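Local coordinates for aldehyde dehydrogenase family protein (Pseudomonas syringae pv. tomato, PDB 5IUV), which uses bound NAD+ to oxidise indole-3-acetaldehyde, probably to the auxin indole-3-acetic acid, and so contributes to auxin synthesis by this plant pathogen, at residues W176-G179 and P180-T184. Residues are numbered along the deposited sequence; the frame is centred on the assembly and turned at random.
Sequences WKLG and PALST
Ser183 turns its hydroxyl back onto the carbonyl of Gly179 one helical turn earlier, OG donating to Gly179 O at 2.7 Å. The same oxygen also accepts the backbone Ser183 N at 3.1 Å, and the two donors reach it from opposite faces of the carbonyl plane. With chi1 at -73°, OG lies beside the serine's own backbone N, which lets both groups grip one acceptor; the hydroxyl stands 36° out of that plane rather than on a lone pair. Pro180 has no N-H to offer, so the carbonyl of Trp176 receives no backbone bond from it. Instead the pyrrolidine ring occupies the place of the missing N-H, Pro180 CD lying 3.2 Å from Trp176 O, and the helix kinks here. Normal hydrogen bonding resumes at once: Ala181 N donates to Lys177 O (3.1 Å) and Leu182 N to Leu178 O (2.9 Å). Side-chain packing between these turns is looser. Leu182 CD1 comes no closer than 4.1 Å to Leu178 CB, and both leucines find further apolar neighbours in Val188 of strand 187-191. Met87 and Phe90 of helix 80-96 also meet Leu182, so this flank is buried. The less enclosed parts are the two ends of 176-184, where Trp176 and Thr184 are partly exposed. The Trp176 indole packs edge-to-face with Phe467, and the nearest atoms of its side chain and the bound NAD are about 4 Å apart, whereas Lys177 extends to a salt bridge with Asp478 and a hydrogen bond with Thr243, near the predicted active-site Glu267. The kinked helix 170-183 is the crossover of a beta-alpha-beta unit, linking parallel strands 149-164 and 187-191 in the Rossmann-like NAD-binding domain of the aldehyde dehydrogenase fold.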
# COMPACT_ATOMS: atom_id res chain seq x y z
N TRP A 176 -18.44 11.96 10.17
CA TRP A 176 -17.25 11.14 10.35
C TRP A 176 -17.58 9.66 10.26
O TRP A 176 -16.75 8.87 9.80
CB TRP A 176 -16.58 11.43 11.69
CG TRP A 176 -15.71 12.64 11.69
CD1 TRP A 176 -15.71 13.65 10.78
CD2 TRP A 176 -14.71 12.96 12.66
NE1 TRP A 176 -14.77 14.59 11.12
CE2 TRP A 176 -14.13 14.19 12.26
CE3 TRP A 176 -14.24 12.34 13.81
CZ2 TRP A 176 -13.12 14.81 12.99
CZ3 TRP A 176 -13.22 12.95 14.53
CH2 TRP A 176 -12.67 14.17 14.12
N LYS A 177 -18.77 9.27 10.71
CA LYS A 177 -19.21 7.88 10.61
C LYS A 177 -19.85 7.62 9.25
O LYS A 177 -19.51 6.64 8.61
CB LYS A 177 -20.21 7.50 11.72
CG LYS A 177 -19.82 7.90 13.16
CD LYS A 177 -18.55 7.22 13.63
CE LYS A 177 -18.30 7.50 15.12
NZ LYS A 177 -16.93 7.13 15.58
N LEU A 178 -20.76 8.49 8.83
CA LEU A 178 -21.53 8.26 7.61
C LEU A 178 -20.66 8.22 6.36
O LEU A 178 -20.93 7.45 5.43
CB LEU A 178 -22.60 9.35 7.42
CG LEU A 178 -23.76 9.39 8.42
CD1 LEU A 178 -24.76 10.47 7.99
CD2 LEU A 178 -24.43 8.05 8.53
N GLY A 179 -19.65 9.07 6.32
CA GLY A 179 -18.75 9.12 5.18
C GLY A 179 -18.22 7.75 4.76
O GLY A 179 -18.58 7.25 3.70
N PRO A 180 -17.36 7.15 5.59
CA PRO A 180 -16.82 5.82 5.29
C PRO A 180 -17.86 4.69 5.32
O PRO A 180 -17.77 3.76 4.50
CB PRO A 180 -15.76 5.62 6.38
CG PRO A 180 -16.15 6.58 7.48
CD PRO A 180 -16.74 7.75 6.78
N ALA A 181 -18.85 4.76 6.22
CA ALA A 181 -19.82 3.68 6.34
C ALA A 181 -20.72 3.58 5.11
O ALA A 181 -20.95 2.49 4.60
CB ALA A 181 -20.68 3.87 7.60
N LEU A 182 -21.21 4.71 4.61
CA LEU A 182 -22.03 4.69 3.41
C LEU A 182 -21.18 4.45 2.16
O LEU A 182 -21.59 3.72 1.26
CB LEU A 182 -22.82 5.99 3.26
CG LEU A 182 -23.89 6.25 4.31
CD1 LEU A 182 -24.42 7.69 4.20
CD2 LEU A 182 -25.05 5.23 4.17
N SER A 183 -19.98 5.04 2.13
CA SER A 183 -19.10 4.91 0.97
C SER A 183 -18.73 3.46 0.69
O SER A 183 -18.60 3.06 -0.48
CB SER A 183 -17.81 5.73 1.16
OG SER A 183 -18.07 7.12 1.03
N THR A 184 -18.56 2.66 1.74
CA THR A 184 -18.23 1.25 1.58
C THR A 184 -19.44 0.39 1.22
O THR A 184 -19.31 -0.79 0.93
CB THR A 184 -17.58 0.67 2.85
OG1 THR A 184 -18.33 1.07 4.00
CG2 THR A 184 -16.14 1.18 2.99